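Local coordinates for protein winged BEAN albumin 1 (Psophocarpus tetragonolobus, PDB 1WBA) that serves as a 2S storage protein of the seed, belonging to the leguminous Kunitz-type protease inhibitor family, at residues A[49-52]-A[53-57]. Sequence-based numbering, arbitrary orientation.
Sequences STRN and IMYAT
Ser49 OG is gripped by three groups at the centre of a tight turn. It accepts the backbone N-H of Ile53 (N to OG 3.0 Å, N-H...O angle 159°). Within its own segment it also takes the N-H of Arg51, with N 3.1 Å from OG, and it is hydrogen-bonded to Asp31 OD2 as well. The hydroxyl gets there because it stands anti to the backbone N (chi1 -165°), tucked beside its own carbonyl carbon and facing into the loop; Asn52, with a positive phi, bends the chain back round it. With an alanine in place of Ser49, the amides of Arg51 and Ile53 would probably lose their common acceptor and Asp31 one of its mates, leaving the turn freer to shift. Beside the turn, Arg51 and Ile53 run side by side. The arginine, extended from CG to NE, lays one guanidinium face over Ile53 CG1, which lies 3.6 Å from NE and 3.7 Å from CG of Arg51. Its charge is met by Asp31 OD2, which forms a salt bridge with NE, so the same carboxylate oxygen serves both Ser49 and Arg51. The other branch of Ile53, CG2, rests over the centre of one face of the Tyr55 ring, 3.5 Å above its plane, as a CH-pi contact, while the ring also meets His87. Serine accepting the amide two residues on makes this an ST turn, here within the surface loop joining strands 45-48 and 56-61 of the beta-trefoil fold shared by Kunitz-type inhibitors.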
ATOM      1  N   SER A  49      -7.212   3.025   8.326  1.00  7.91           N
ATOM      2  CA  SER A  49      -7.840   4.007   9.195  1.00 11.11           C
ATOM      3  C   SER A  49      -8.897   3.527  10.166  1.00 12.69           C
ATOM      4  O   SER A  49      -9.780   2.732   9.827  1.00 10.86           O
ATOM      5  CB  SER A  49      -8.426   5.155   8.377  1.00  9.91           C
ATOM      6  OG  SER A  49      -8.731   6.274   9.210  1.00 11.79           O
ATOM      7  N   THR A  50      -8.802   4.070  11.377  1.00 14.19           N
ATOM      8  CA  THR A  50      -9.772   3.803  12.419  1.00 15.32           C
ATOM      9  C   THR A  50     -10.488   5.131  12.693  1.00 15.77           C
ATOM     10  O   THR A  50     -11.208   5.261  13.674  1.00 18.45           O
ATOM     11  CB  THR A  50      -9.096   3.255  13.715  1.00 17.21           C
ATOM     12  OG1 THR A  50      -8.029   4.120  14.110  1.00 18.83           O
ATOM     13  CG2 THR A  50      -8.528   1.866  13.471  1.00 17.72           C
ATOM     14  N   ARG A  51     -10.316   6.118  11.816  1.00 13.08           N
ATOM     15  CA  ARG A  51     -10.967   7.415  12.025  1.00 13.99           C
ATOM     16  C   ARG A  51     -11.613   7.991  10.770  1.00 14.93           C
ATOM     17  O   ARG A  51     -11.727   9.206  10.613  1.00 14.22           O
ATOM     18  CB  ARG A  51      -9.973   8.423  12.597  1.00 13.54           C
ATOM     19  CG  ARG A  51      -8.796   8.715  11.685  1.00 13.00           C
ATOM     20  CD  ARG A  51      -7.785   9.658  12.336  1.00 12.97           C
ATOM     21  NE  ARG A  51      -6.656   9.898  11.445  1.00 12.01           N
ATOM     22  CZ  ARG A  51      -5.917  10.999  11.412  1.00 13.86           C
ATOM     23  NH1 ARG A  51      -6.164  12.014  12.242  1.00 12.83           N
ATOM     24  NH2 ARG A  51      -4.951  11.093  10.507  1.00  9.45           N
ATOM     25  N   ASN A  52     -12.029   7.103   9.874  1.00 16.82           N
ATOM     26  CA  ASN A  52     -12.681   7.490   8.623  1.00 17.30           C
ATOM     27  C   ASN A  52     -11.867   8.324   7.640  1.00 16.25           C
ATOM     28  O   ASN A  52     -12.434   9.087   6.854  1.00 15.67           O
ATOM     29  CB  ASN A  52     -14.020   8.177   8.900  1.00 22.14           C
ATOM     30  CG  ASN A  52     -14.934   7.330   9.750  1.00 29.11           C
ATOM     31  OD1 ASN A  52     -15.223   6.180   9.415  1.00 32.53           O
ATOM     32  ND2 ASN A  52     -15.347   7.867  10.893  1.00 35.33           N
ATOM     33  N   ILE A  53     -10.547   8.172   7.661  1.00 10.98           N
ATOM     34  CA  ILE A  53      -9.699   8.889   6.708  1.00 12.06           C
ATOM     35  C   ILE A  53      -9.395   7.904   5.578  1.00 10.70           C
ATOM     36  O   ILE A  53      -9.248   6.713   5.821  1.00 10.19           O
ATOM     37  CB  ILE A  53      -8.330   9.319   7.320  1.00 13.31           C
ATOM     38  CG1 ILE A  53      -8.504  10.413   8.372  1.00 14.41           C
ATOM     39  CG2 ILE A  53      -7.400   9.813   6.228  1.00 11.00           C
ATOM     40  CD1 ILE A  53      -9.018  11.690   7.823  1.00 18.05           C
ATOM     41  N   MET A  54      -9.343   8.389   4.345  1.00 12.46           N
ATOM     42  CA  MET A  54      -9.012   7.531   3.214  1.00 14.22           C
ATOM     43  C   MET A  54      -8.234   8.333   2.201  1.00 13.57           C
ATOM     44  O   MET A  54      -8.812   8.978   1.317  1.00 13.42           O
ATOM     45  CB  MET A  54     -10.248   6.861   2.585  1.00 17.64           C
ATOM     46  CG  MET A  54     -11.529   7.657   2.566  1.00 24.84           C
ATOM     47  SD  MET A  54     -12.897   6.637   1.940  1.00 31.36           S
ATOM     48  CE  MET A  54     -13.373   5.694   3.396  1.00 27.31           C
ATOM     49  N   TYR A  55      -6.913   8.328   2.361  1.00 10.16           N
ATOM     50  CA  TYR A  55      -6.036   9.078   1.468  1.00  8.51           C
ATOM     51  C   TYR A  55      -5.900   8.436   0.076  1.00 10.51           C
ATOM     52  O   TYR A  55      -5.811   7.199  -0.058  1.00  9.87           O
ATOM     53  CB  TYR A  55      -4.642   9.230   2.089  1.00  6.09           C
ATOM     54  CG  TYR A  55      -4.565  10.090   3.347  1.00  9.58           C
ATOM     55  CD1 TYR A  55      -5.291  11.283   3.457  1.00  9.49           C
ATOM     56  CD2 TYR A  55      -3.727   9.731   4.410  1.00  8.04           C
ATOM     57  CE1 TYR A  55      -5.169  12.100   4.590  1.00 11.18           C
ATOM     58  CE2 TYR A  55      -3.600  10.539   5.545  1.00  8.25           C
ATOM     59  CZ  TYR A  55      -4.326  11.717   5.630  1.00 10.51           C
ATOM     60  OH  TYR A  55      -4.206  12.513   6.744  1.00  8.42           O
ATOM     61  N   ALA A  56      -5.856   9.284  -0.951  1.00  7.23           N
ATOM     62  CA  ALA A  56      -5.706   8.822  -2.324  1.00  9.09           C
ATOM     63  C   ALA A  56      -4.221   8.616  -2.579  1.00  8.22           C
ATOM     64  O   ALA A  56      -3.380   9.310  -2.001  1.00 10.49           O
ATOM     65  CB  ALA A  56      -6.255   9.854  -3.287  1.00  6.47           C
ATOM     66  N   THR A  57      -3.904   7.675  -3.461  1.00  7.07           N
ATOM     67  CA  THR A  57      -2.533   7.360  -3.816  1.00  7.01           C
ATOM     68  C   THR A  57      -2.355   7.242  -5.334  1.00  8.02           C
ATOM     69  O   THR A  57      -3.285   6.849  -6.053  1.00  8.78           O
ATOM     70  CB  THR A  57      -2.112   5.976  -3.238  1.00  7.52           C
ATOM     71  OG1 THR A  57      -3.140   5.014  -3.511  1.00  9.57           O
ATOM     72  CG2 THR A  57      -1.895   6.038  -1.737  1.00  5.87           C
TER